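Side-chain contacts in GDNF family receptor alpha-3 (Homo sapiens, PDB 2GH0), which binds the neurotrophic factor artemin and, once occupied, brings about the autophosphorylation and activation of the RET receptor: residues C[34-39]-C[44-49]; C[18-21]-C[25-28]; C[52-57]-C[141-146]; C[100-105]-C[175-180]. All coordinates share one frame; numbering follows the deposited sequence.

Interaction 1: C[34-39]-C[44-49]; sequences EACSGP and HVCLRQ
The methyl group of A35 overlaps the aliphatic start of Q49, with A35 CB 3.6 Å from Q49 CG. One turn back along the same helix, V45 touches that methyl group through a single branch, V45 CG1 lying 4.0 Å from A35 CB, so the alanine is held between two side chains spaced four residues apart. Q49 bends at its second torsion (chi2 -57°), which carries the amide away from the segment 34-39 and leaves the methylene groups to make the contact. Beside this small apolar patch the two segments are joined covalently: C36 SG and C46 SG are 2.1 Å apart in a right-handed disulfide with chi3 of 96°. The two cysteines reach the bridge differently. C46 sends its sulfur anti to the backbone N (chi1 169°), whereas that of C36 lies anti to the carbonyl carbon. Next to the bridge, A35 O lies 3.5 Å from C46 CB. Both sulfurs belong to buried residues, while V45 remains exposed at the margin. The contact ties the C-terminal end of helix 23-35 to the first turns of helix 43-56 in the first GDNF/GAS1 domain of this fragment. Q49 packs further on A31 and Y32 of helix 23-35, and C46 and L47 also meet C89 and A90 of helix 87-90.

Interaction 2: C[18-21]-C[25-28]; sequences LCTL and CDRL
A disulfide-closed helical hairpin in the first GDNF/GAS1 domain of this fragment brings the end of helix 11-20 against the start of helix 23-35. C19 SG is bonded to C25 SG at 2.1 Å, and the dihedral about the S-S bond is -96°, a left-handed bridge. Both cysteines place their sulfur anti to the backbone N, and C25 CB lies 3.5 Å from C19 O. Next to the bridge, D26 lies across T20. The D26 carboxylate approaches the methyl branch, with D26 OD1 3.7 Å from T20 CG2, while D26 CB rests 3.4 Å from T20 O. The hydroxyl of T20 is engaged elsewhere, hydrogen-bonded to A16 O within its own helix. C19 O and D26 N come to 3.2 Å, yet their angle is too poor for a hydrogen bond, so no hydrogen bond links the two segments. Another protein chain of the assembly lies against this corner, where a basic side chain hydrogen-bonds T20 O and D26 OD2 has a long, weak ion pair with a basic side chain. All four touching residues are buried. The contact therefore relies on one covalent bond and close van der Waals packing, and the weak ion pair may slightly favour a charged D26 carboxylate.

Interaction 3: C[52-57]-C[141-146]; sequences TFFEKA and AYLGLI
F54, L143 and I146 make the contact, with the phenylalanine ring set across two aliphatic side chains. L143 crosses F54 at about a right angle and meets the CD2/CE2 half of the ring, its CB 3.9 Å from F54 CD2 and its CD1 4.1 Å from F54 CE2. I146 meets the CD1/CE1 half, where its branch methyl CG2 comes to 3.7 Å from F54 CE1. The F54 ring owes its position to a first torsion that sets CG anti to the carbonyl carbon (chi1 -69°). Both aliphatic residues come from the side of the ring plane away from F53, whose CD2 sits over the centre of the other face of F54, 3.6 Å above the plane. L143 and I146 can act together because they are the first and last residues of a type I beta turn, closed by a hydrogen bond from I146 N to L143 O of 3.1 Å. The turn leads out of helix 135-143 and presents both side chains to helix 43-56, joining the two GDNF/GAS1 domains. L66 of helix 59-66 packs on both aliphatic residues, and P152 adds to the cover of I146. No hydrogen bond or charge pair crosses between the segments. The attachment is mostly apolar, with L143 O against the base of the ring, 3.9 Å from F54 CG, and depends on fit rather than on directional bonds.

Interaction 4: C[100-105]-C[175-180]; sequences ELRRLC and QEECEM
R102 and E177 form a surface salt bridge between helices 98-106 and 175-186 of the second GDNF/GAS1 domain of this fragment. A single hydrogen bond carries it: R102 NH2 donates to E177 OE2 at 2.9 Å, with an N-H...O angle of 152°. The carboxylate oxygen lies at the edge of the guanidinium group, and the N-H points at it within the guanidinium plane. The acceptor is less well aligned, since NH2 meets OE2 from above the carboxylate plane, 39° out of it. The guanidinium and carboxylate planes are 48° apart, and the two side chains cross at about a right angle. E177 reaches over as an extended chain, while R102 bends near its end, at chi3, to bring NH2 to the oxygen.

Several backbone N-H groups bond within each helix. C105 N bonds L101 O at 2.8 Å, and E179 N and M180 N bond Q175 O and E176 O, each N-H to the carbonyl four residues earlier. The same helices are anchored elsewhere by disulfides, C105 to C111 and C178 to C168, and C178 also packs on C98 and L99 of helix 98-106. On helix 175-186 a second polar pair lies within one turn: Q175 NE2 donates to E179 OE2 at 3.0 Å, with the oxygen close to the amide plane.

In the fold
Interactions 2 and 1 come first along the chain, at the two ends of helix 23-35, their centres about 17 Å apart; both are disulfide contacts within the first GDNF/GAS1 domain of this fragment. Interaction 3 starts on helix 43-56, shared with interaction 1, and reaches into the second domain, its centre about 15 Å from those of interactions 1 and 2. It packs on interaction 2, where L28 and C25 meet F53, and touches interaction 1 through the long, weak R48-E55 ion pair, while interactions 1 and 2 do not touch. Interaction 4 lies inside the second domain, about 35 Å from interaction 2 between centres, across the chain's middle. Its segments alternate with those of interaction 3, which connects the two domains.

Interaction 1: C[34-39]-C[44-49]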
loop_
_atom_site.group_PDB
_atom_site.type_symbol
_atom_site.label_atom_id
_atom_site.label_comp_id
_atom_site.label_asym_id
_atom_site.label_seq_id
_atom_site.Cartn_x
_atom_site.Cartn_y
_atom_site.Cartn_z
ATOM N N GLU C 34 -22.028 -17.365 11.416
ATOM C CA GLU C 34 -21.234 -16.408 12.204
ATOM C C GLU C 34 -21.915 -16.039 13.528
ATOM O O GLU C 34 -21.241 -15.979 14.575
ATOM C CB GLU C 34 -20.968 -15.118 11.415
ATOM C CG GLU C 34 -20.133 -14.090 12.175
ATOM C CD GLU C 34 -19.677 -12.923 11.316
ATOM O OE1 GLU C 34 -20.214 -12.723 10.200
ATOM O OE2 GLU C 34 -18.781 -12.176 11.783
ATOM N N ALA C 35 -23.196 -15.710 13.447
ATOM C CA ALA C 35 -24.021 -15.333 14.628
ATOM C C ALA C 35 -24.189 -16.464 15.666
ATOM O O ALA C 35 -24.351 -16.206 16.842
ATOM C CB ALA C 35 -25.357 -14.812 14.188
ATOM N N CYS C 36 -24.045 -17.702 15.219
ATOM C CA CYS C 36 -24.348 -18.860 16.012
ATOM C C CYS C 36 -23.113 -19.647 16.450
ATOM O O CYS C 36 -23.252 -20.671 17.123
ATOM C CB CYS C 36 -25.290 -19.767 15.239
ATOM S SG CYS C 36 -26.880 -19.048 14.776
ATOM N N SER C 37 -21.922 -19.174 16.085
ATOM C CA SER C 37 -20.654 -19.807 16.447
ATOM C C SER C 37 -20.159 -19.500 17.867
ATOM O O SER C 37 -20.337 -18.392 18.401
ATOM C CB SER C 37 -19.516 -19.330 15.495
ATOM O OG SER C 37 -19.778 -19.765 14.179
ATOM N N GLY C 38 -19.476 -20.498 18.426
ATOM C CA GLY C 38 -18.382 -20.254 19.409
ATOM C C GLY C 38 -18.968 -20.537 20.752
ATOM O O GLY C 38 -20.202 -20.650 20.851
ATOM N N PRO C 39 -18.118 -20.661 21.796
ATOM C CA PRO C 39 -18.727 -20.852 23.099
ATOM C C PRO C 39 -19.477 -19.576 23.481
ATOM O O PRO C 39 -20.376 -19.616 24.329
ATOM C CB PRO C 39 -17.514 -21.069 24.029
ATOM C CG PRO C 39 -16.363 -20.443 23.324
ATOM C CD PRO C 39 -16.641 -20.614 21.864
ATOM N N HIS C 44 -29.878 -14.357 20.943
ATOM C CA HIS C 44 -30.897 -13.590 20.214
ATOM C C HIS C 44 -30.451 -13.150 18.801
ATOM O O HIS C 44 -31.278 -13.021 17.885
ATOM C CB HIS C 44 -31.366 -12.393 21.032
ATOM C CG HIS C 44 -30.299 -11.383 21.304
ATOM N ND1 HIS C 44 -29.402 -11.499 22.349
ATOM C CD2 HIS C 44 -30.009 -10.210 20.687
ATOM C CE1 HIS C 44 -28.601 -10.446 22.353
ATOM N NE2 HIS C 44 -28.949 -9.647 21.359
ATOM N N VAL C 45 -29.154 -12.936 18.632
ATOM C CA VAL C 45 -28.641 -12.562 17.323
ATOM C C VAL C 45 -28.641 -13.817 16.459
ATOM O O VAL C 45 -29.035 -13.778 15.326
ATOM C CB VAL C 45 -27.235 -11.969 17.395
ATOM C CG1 VAL C 45 -26.752 -11.562 15.991
ATOM C CG2 VAL C 45 -27.249 -10.769 18.296
ATOM N N CYS C 46 -28.218 -14.939 17.022
ATOM C CA CYS C 46 -28.269 -16.227 16.261
ATOM C C CYS C 46 -29.684 -16.537 15.804
ATOM O O CYS C 46 -29.948 -16.880 14.642
ATOM C CB CYS C 46 -27.686 -17.331 17.142
ATOM S SG CYS C 46 -27.949 -19.022 16.535
ATOM N N LEU C 47 -30.640 -16.374 16.716
ATOM C CA LEU C 47 -32.040 -16.694 16.407
ATOM C C LEU C 47 -32.525 -15.777 15.267
ATOM O O LEU C 47 -33.198 -16.219 14.363
ATOM C CB LEU C 47 -32.882 -16.453 17.689
ATOM C CG LEU C 47 -33.397 -17.575 18.553
ATOM C CD1 LEU C 47 -32.835 -19.007 18.302
ATOM C CD2 LEU C 47 -33.569 -17.088 20.066
ATOM N N ARG C 48 -32.188 -14.504 15.323
ATOM C CA ARG C 48 -32.616 -13.529 14.328
ATOM C C ARG C 48 -31.994 -13.855 12.941
ATOM O O ARG C 48 -32.661 -13.753 11.908
ATOM C CB ARG C 48 -32.161 -12.121 14.752
ATOM C CG ARG C 48 -32.517 -11.021 13.760
ATOM C CD ARG C 48 -34.053 -10.949 13.584
ATOM N NE ARG C 48 -34.462 -11.583 12.316
ATOM C CZ ARG C 48 -35.713 -11.640 11.859
ATOM N NH1 ARG C 48 -36.729 -11.109 12.552
ATOM N NH2 ARG C 48 -35.944 -12.185 10.685
ATOM N N GLN C 49 -30.743 -14.285 12.939
ATOM C CA GLN C 49 -30.087 -14.686 11.639
ATOM C C GLN C 49 -30.672 -15.977 11.074
ATOM O O GLN C 49 -30.739 -16.161 9.842
ATOM C CB GLN C 49 -28.559 -14.771 11.802
ATOM C CG GLN C 49 -27.912 -13.400 12.106
ATOM C CD GLN C 49 -28.267 -12.402 10.990
ATOM O OE1 GLN C 49 -27.987 -12.641 9.822
ATOM N NE2 GLN C 49 -28.956 -11.342 11.344
#

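Interaction 2: C[18-21]-C[25-28]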
loop_
_atom_site.group_PDB
_atom_site.type_symbol
_atom_site.label_atom_id
_atom_site.label_comp_id
_atom_site.label_asym_id
_atom_site.label_seq_id
_atom_site.Cartn_x
_atom_site.Cartn_y
_atom_site.Cartn_z
ATOM N N LEU C 18 -24.254 -26.905 -2.129
ATOM C CA LEU C 18 -25.175 -26.293 -3.114
ATOM C C LEU C 18 -25.612 -24.917 -2.694
ATOM O O LEU C 18 -25.780 -24.008 -3.495
ATOM C CB LEU C 18 -26.427 -27.120 -3.281
ATOM C CG LEU C 18 -26.714 -28.103 -4.364
ATOM C CD1 LEU C 18 -28.231 -28.468 -4.215
ATOM C CD2 LEU C 18 -26.369 -27.548 -5.780
ATOM N N CYS C 19 -25.828 -24.729 -1.403
ATOM C CA CYS C 19 -26.148 -23.396 -0.863
ATOM C C CYS C 19 -24.959 -22.439 -1.058
ATOM O O CYS C 19 -25.116 -21.274 -1.495
ATOM C CB CYS C 19 -26.506 -23.551 0.657
ATOM S SG CYS C 19 -26.899 -21.970 1.576
ATOM N N THR C 20 -23.755 -22.910 -0.723
ATOM C CA THR C 20 -22.541 -22.087 -0.845
ATOM C C THR C 20 -22.361 -21.664 -2.294
ATOM O O THR C 20 -21.840 -20.552 -2.603
ATOM C CB THR C 20 -21.317 -22.903 -0.370
ATOM O OG1 THR C 20 -21.493 -23.268 1.022
ATOM C CG2 THR C 20 -20.033 -22.145 -0.572
ATOM N N LEU C 21 -22.765 -22.543 -3.212
ATOM C CA LEU C 21 -22.667 -22.245 -4.652
ATOM C C LEU C 21 -23.656 -21.159 -5.148
ATOM O O LEU C 21 -23.509 -20.615 -6.240
ATOM C CB LEU C 21 -22.854 -23.536 -5.463
ATOM C CG LEU C 21 -21.649 -24.479 -5.466
ATOM C CD1 LEU C 21 -22.140 -25.750 -6.162
ATOM C CD2 LEU C 21 -20.501 -23.906 -6.213
ATOM N N CYS C 25 -27.880 -17.614 -1.058
ATOM C CA CYS C 25 -27.935 -18.567 0.040
ATOM C C CYS C 25 -26.607 -18.620 0.827
ATOM O O CYS C 25 -26.612 -18.775 2.065
ATOM C CB CYS C 25 -28.248 -19.973 -0.502
ATOM S SG CYS C 25 -28.641 -21.177 0.719
ATOM N N ASP C 26 -25.482 -18.584 0.113
ATOM C CA ASP C 26 -24.182 -18.539 0.771
ATOM C C ASP C 26 -24.130 -17.387 1.783
ATOM O O ASP C 26 -23.666 -17.549 2.921
ATOM C CB ASP C 26 -23.072 -18.335 -0.291
ATOM C CG ASP C 26 -21.662 -18.276 0.330
ATOM O OD1 ASP C 26 -21.356 -19.162 1.154
ATOM O OD2 ASP C 26 -20.926 -17.327 0.047
ATOM N N ARG C 27 -24.580 -16.200 1.378
ATOM C CA ARG C 27 -24.409 -15.030 2.261
ATOM C C ARG C 27 -25.276 -15.223 3.513
ATOM O O ARG C 27 -24.852 -14.872 4.622
ATOM C CB ARG C 27 -24.728 -13.731 1.557
ATOM C CG ARG C 27 -23.596 -13.315 0.539
ATOM C CD ARG C 27 -23.122 -11.907 0.685
ATOM N NE ARG C 27 -22.349 -11.516 -0.503
ATOM C CZ ARG C 27 -21.785 -10.335 -0.676
ATOM N NH1 ARG C 27 -21.898 -9.399 0.263
ATOM N NH2 ARG C 27 -21.106 -10.089 -1.789
ATOM N N LEU C 28 -26.483 -15.759 3.313
ATOM C CA LEU C 28 -27.451 -15.940 4.448
ATOM C C LEU C 28 -26.993 -17.045 5.414
ATOM O O LEU C 28 -27.213 -16.959 6.639
ATOM C CB LEU C 28 -28.849 -16.249 3.915
ATOM C CG LEU C 28 -29.449 -15.077 3.120
ATOM C CD1 LEU C 28 -30.647 -15.686 2.380
ATOM C CD2 LEU C 28 -29.948 -13.994 4.029
#

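Interaction 3: C[52-57]-C[141-146]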
loop_
_atom_site.group_PDB
_atom_site.type_symbol
_atom_site.label_atom_id
_atom_site.label_comp_id
_atom_site.label_asym_id
_atom_site.label_seq_id
_atom_site.Cartn_x
_atom_site.Cartn_y
_atom_site.Cartn_z
ATOM N N THR C 52 -34.043 -14.945 9.462
ATOM C CA THR C 52 -33.757 -14.292 8.154
ATOM C C THR C 52 -33.389 -15.322 7.122
ATOM O O THR C 52 -33.828 -15.234 5.963
ATOM C CB THR C 52 -32.617 -13.326 8.306
ATOM O OG1 THR C 52 -33.050 -12.325 9.238
ATOM C CG2 THR C 52 -32.255 -12.676 6.982
ATOM N N PHE C 53 -32.602 -16.314 7.529
ATOM C CA PHE C 53 -32.149 -17.313 6.558
ATOM C C PHE C 53 -33.355 -18.015 5.938
ATOM O O PHE C 53 -33.419 -18.168 4.751
ATOM C CB PHE C 53 -31.220 -18.398 7.192
ATOM C CG PHE C 53 -30.858 -19.494 6.205
ATOM C CD1 PHE C 53 -29.849 -19.277 5.289
ATOM C CD2 PHE C 53 -31.588 -20.700 6.162
ATOM C CE1 PHE C 53 -29.498 -20.240 4.331
ATOM C CE2 PHE C 53 -31.285 -21.700 5.213
ATOM C CZ PHE C 53 -30.224 -21.448 4.277
ATOM N N PHE C 54 -34.287 -18.530 6.743
ATOM C CA PHE C 54 -35.409 -19.256 6.166
ATOM C C PHE C 54 -36.403 -18.307 5.457
ATOM O O PHE C 54 -37.126 -18.711 4.550
ATOM C CB PHE C 54 -36.081 -20.138 7.253
ATOM C CG PHE C 54 -35.219 -21.247 7.656
ATOM C CD1 PHE C 54 -34.447 -21.182 8.804
ATOM C CD2 PHE C 54 -35.084 -22.329 6.788
ATOM C CE1 PHE C 54 -33.580 -22.226 9.112
ATOM C CE2 PHE C 54 -34.233 -23.372 7.066
ATOM C CZ PHE C 54 -33.453 -23.328 8.200
ATOM N N GLU C 55 -36.461 -17.078 5.906
ATOM C CA GLU C 55 -37.254 -16.092 5.249
ATOM C C GLU C 55 -36.764 -15.716 3.831
ATOM O O GLU C 55 -37.593 -15.519 2.920
ATOM C CB GLU C 55 -37.282 -14.851 6.110
ATOM C CG GLU C 55 -38.110 -13.828 5.584
ATOM C CD GLU C 55 -38.336 -12.733 6.607
ATOM O OE1 GLU C 55 -37.690 -12.770 7.709
ATOM O OE2 GLU C 55 -39.175 -11.839 6.302
ATOM N N LYS C 56 -35.440 -15.599 3.677
ATOM C CA LYS C 56 -34.841 -15.019 2.480
ATOM C C LYS C 56 -34.282 -16.047 1.482
ATOM O O LYS C 56 -34.289 -15.795 0.279
ATOM C CB LYS C 56 -33.785 -13.958 2.850
ATOM C CG LYS C 56 -34.367 -12.745 3.631
ATOM C CD LYS C 56 -35.481 -12.064 2.892
ATOM C CE LYS C 56 -36.214 -10.985 3.762
ATOM N NZ LYS C 56 -36.897 -10.033 2.824
ATOM N N ALA C 57 -33.827 -17.193 1.959
ATOM C CA ALA C 57 -33.194 -18.191 1.088
ATOM C C ALA C 57 -34.273 -18.832 0.216
ATOM O O ALA C 57 -35.393 -19.006 0.683
ATOM C CB ALA C 57 -32.535 -19.273 1.922
ATOM N N ALA C 141 -43.993 -23.997 6.702
ATOM C CA ALA C 141 -44.470 -23.573 8.042
ATOM C C ALA C 141 -43.631 -24.164 9.187
ATOM O O ALA C 141 -43.344 -23.504 10.193
ATOM C CB ALA C 141 -45.923 -23.981 8.224
ATOM N N TYR C 142 -43.230 -25.414 9.026
ATOM C CA TYR C 142 -42.264 -26.056 9.944
ATOM C C TYR C 142 -40.940 -25.293 9.983
ATOM O O TYR C 142 -40.493 -24.886 11.068
ATOM C CB TYR C 142 -42.023 -27.508 9.521
ATOM C CG TYR C 142 -40.980 -28.215 10.394
ATOM C CD1 TYR C 142 -41.295 -28.688 11.667
ATOM C CD2 TYR C 142 -39.679 -28.394 9.934
ATOM C CE1 TYR C 142 -40.326 -29.345 12.459
ATOM C CE2 TYR C 142 -38.693 -29.051 10.733
ATOM C CZ TYR C 142 -39.045 -29.492 12.011
ATOM O OH TYR C 142 -37.996 -30.058 12.748
ATOM N N LEU C 143 -40.333 -25.031 8.816
ATOM C CA LEU C 143 -39.073 -24.286 8.787
ATOM C C LEU C 143 -39.206 -22.857 9.268
ATOM O O LEU C 143 -38.282 -22.313 9.873
ATOM C CB LEU C 143 -38.347 -24.364 7.414
ATOM C CG LEU C 143 -38.080 -25.801 6.863
ATOM C CD1 LEU C 143 -37.341 -25.597 5.581
ATOM C CD2 LEU C 143 -37.233 -26.555 7.789
ATOM N N GLY C 144 -40.376 -22.284 9.077
ATOM C CA GLY C 144 -40.756 -20.964 9.635
ATOM C C GLY C 144 -40.764 -20.844 11.162
ATOM O O GLY C 144 -40.856 -19.732 11.700
ATOM N N LEU C 145 -40.592 -21.956 11.880
ATOM C CA LEU C 145 -40.496 -21.883 13.363
ATOM C C LEU C 145 -39.026 -21.798 13.836
ATOM O O LEU C 145 -38.774 -21.426 14.979
ATOM C CB LEU C 145 -41.256 -23.071 14.040
ATOM C CG LEU C 145 -42.784 -22.887 14.068
ATOM C CD1 LEU C 145 -43.412 -24.230 14.386
ATOM C CD2 LEU C 145 -43.181 -21.867 15.088
ATOM N N ILE C 146 -38.076 -22.007 12.916
ATOM C CA ILE C 146 -36.662 -22.041 13.272
ATOM C C ILE C 146 -36.132 -20.636 13.491
ATOM O O ILE C 146 -36.295 -19.761 12.630
ATOM C CB ILE C 146 -35.857 -22.841 12.246
ATOM C CG1 ILE C 146 -36.323 -24.247 12.277
ATOM C CG2 ILE C 146 -34.389 -22.973 12.661
ATOM C CD1 ILE C 146 -35.810 -25.059 11.211
#

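Interaction 4: C[100-105]-C[175-180]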
loop_
_atom_site.group_PDB
_atom_site.type_symbol
_atom_site.label_atom_id
_atom_site.label_comp_id
_atom_site.label_asym_id
_atom_site.label_seq_id
_atom_site.Cartn_x
_atom_site.Cartn_y
_atom_site.Cartn_z
ATOM N N GLU C 100 -45.105 -23.901 29.178
ATOM C CA GLU C 100 -44.303 -22.648 29.387
ATOM C C GLU C 100 -43.606 -22.058 28.170
ATOM O O GLU C 100 -43.609 -20.847 27.949
ATOM C CB GLU C 100 -43.268 -22.919 30.470
ATOM C CG GLU C 100 -44.009 -23.093 31.766
ATOM C CD GLU C 100 -45.078 -22.010 31.902
ATOM O OE1 GLU C 100 -44.628 -20.804 31.710
ATOM O OE2 GLU C 100 -46.315 -22.348 32.206
ATOM N N LEU C 101 -42.933 -22.906 27.418
ATOM C CA LEU C 101 -42.341 -22.482 26.148
ATOM C C LEU C 101 -43.359 -21.849 25.155
ATOM O O LEU C 101 -43.094 -20.786 24.557
ATOM C CB LEU C 101 -41.676 -23.710 25.511
ATOM C CG LEU C 101 -40.676 -23.471 24.386
ATOM C CD1 LEU C 101 -39.528 -22.461 24.803
ATOM C CD2 LEU C 101 -40.115 -24.823 23.813
ATOM N N ARG C 102 -44.493 -22.534 24.907
ATOM C CA ARG C 102 -45.560 -21.950 24.079
ATOM C C ARG C 102 -46.050 -20.611 24.608
ATOM O O ARG C 102 -46.389 -19.725 23.839
ATOM C CB ARG C 102 -46.774 -22.880 24.019
ATOM C CG ARG C 102 -47.713 -22.527 22.844
ATOM C CD ARG C 102 -48.907 -23.507 22.693
ATOM N NE ARG C 102 -49.631 -23.626 23.973
ATOM C CZ ARG C 102 -50.591 -24.520 24.206
ATOM N NH1 ARG C 102 -50.982 -25.307 23.228
ATOM N NH2 ARG C 102 -51.194 -24.587 25.396
ATOM N N ARG C 103 -46.089 -20.471 25.923
ATOM C CA ARG C 103 -46.518 -19.208 26.546
ATOM C C ARG C 103 -45.533 -18.070 26.234
ATOM O O ARG C 103 -45.965 -16.804 26.164
ATOM C CB ARG C 103 -46.599 -19.369 28.033
ATOM C CG ARG C 103 -47.283 -18.081 28.696
ATOM C CD ARG C 103 -47.694 -18.441 30.068
ATOM N NE ARG C 103 -47.037 -17.577 31.060
ATOM C CZ ARG C 103 -45.755 -17.723 31.422
ATOM N NH1 ARG C 103 -44.967 -18.699 30.861
ATOM N NH2 ARG C 103 -45.278 -16.871 32.350
ATOM N N LEU C 104 -44.236 -18.519 26.096
ATOM C CA LEU C 104 -43.179 -17.540 25.788
ATOM C C LEU C 104 -43.369 -17.217 24.317
ATOM O O LEU C 104 -43.305 -16.048 23.931
ATOM C CB LEU C 104 -41.765 -18.079 26.086
ATOM C CG LEU C 104 -40.539 -17.227 25.619
ATOM C CD1 LEU C 104 -40.472 -15.839 26.274
ATOM C CD2 LEU C 104 -39.211 -17.973 25.793
ATOM N N CYS C 105 -43.567 -18.248 23.485
ATOM C CA CYS C 105 -44.020 -18.019 22.130
ATOM C C CYS C 105 -45.224 -17.035 22.003
ATOM O O CYS C 105 -45.174 -16.055 21.235
ATOM C CB CYS C 105 -44.297 -19.365 21.424
ATOM S SG CYS C 105 -44.751 -19.122 19.745
ATOM N N GLN C 175 -50.707 -32.729 32.025
ATOM C CA GLN C 175 -49.901 -33.677 31.268
ATOM C C GLN C 175 -50.407 -33.896 29.840
ATOM O O GLN C 175 -49.630 -33.825 28.863
ATOM C CB GLN C 175 -49.836 -35.002 32.039
ATOM C CG GLN C 175 -48.911 -36.016 31.312
ATOM C CD GLN C 175 -47.428 -35.700 31.518
ATOM O OE1 GLN C 175 -47.050 -35.110 32.543
ATOM N NE2 GLN C 175 -46.588 -36.147 30.598
ATOM N N GLU C 176 -51.706 -34.140 29.682
ATOM C CA GLU C 176 -52.184 -34.431 28.311
ATOM C C GLU C 176 -52.082 -33.223 27.366
ATOM O O GLU C 176 -51.829 -33.379 26.200
ATOM C CB GLU C 176 -53.593 -34.981 28.304
ATOM C CG GLU C 176 -53.678 -36.338 28.995
ATOM C CD GLU C 176 -55.113 -36.849 29.188
ATOM O OE1 GLU C 176 -55.919 -36.292 30.007
ATOM O OE2 GLU C 176 -55.415 -37.866 28.525
ATOM N N GLU C 177 -52.387 -32.028 27.869
ATOM C CA GLU C 177 -52.317 -30.849 27.037
ATOM C C GLU C 177 -50.893 -30.695 26.595
ATOM O O GLU C 177 -50.628 -30.321 25.456
ATOM C CB GLU C 177 -52.750 -29.599 27.791
ATOM C CG GLU C 177 -53.044 -28.481 26.808
ATOM C CD GLU C 177 -53.327 -27.121 27.437
ATOM O OE1 GLU C 177 -53.636 -27.037 28.642
ATOM O OE2 GLU C 177 -53.229 -26.139 26.671
ATOM N N CYS C 178 -49.958 -31.025 27.482
ATOM C CA CYS C 178 -48.532 -30.860 27.154
ATOM C C CYS C 178 -48.149 -31.833 26.078
ATOM O O CYS C 178 -47.441 -31.480 25.140
ATOM C CB CYS C 178 -47.669 -31.114 28.385
ATOM S SG CYS C 178 -45.940 -30.730 28.192
ATOM N N GLU C 179 -48.591 -33.083 26.217
ATOM C CA GLU C 179 -48.141 -34.153 25.281
ATOM C C GLU C 179 -48.714 -33.870 23.897
ATOM O O GLU C 179 -48.139 -34.179 22.886
ATOM C CB GLU C 179 -48.652 -35.504 25.790
ATOM C CG GLU C 179 -47.862 -36.086 26.986
ATOM C CD GLU C 179 -48.468 -37.364 27.590
ATOM O OE1 GLU C 179 -49.647 -37.698 27.267
ATOM O OE2 GLU C 179 -47.816 -37.973 28.494
ATOM N N MET C 180 -49.930 -33.364 23.876
ATOM C CA MET C 180 -50.570 -32.949 22.616
ATOM C C MET C 180 -49.732 -31.937 21.843
ATOM O O MET C 180 -49.507 -32.101 20.666
ATOM C CB MET C 180 -51.937 -32.367 22.964
ATOM C CG MET C 180 -52.542 -31.568 21.829
ATOM S SD MET C 180 -53.080 -32.591 20.474
ATOM C CE MET C 180 -54.450 -33.236 21.298
#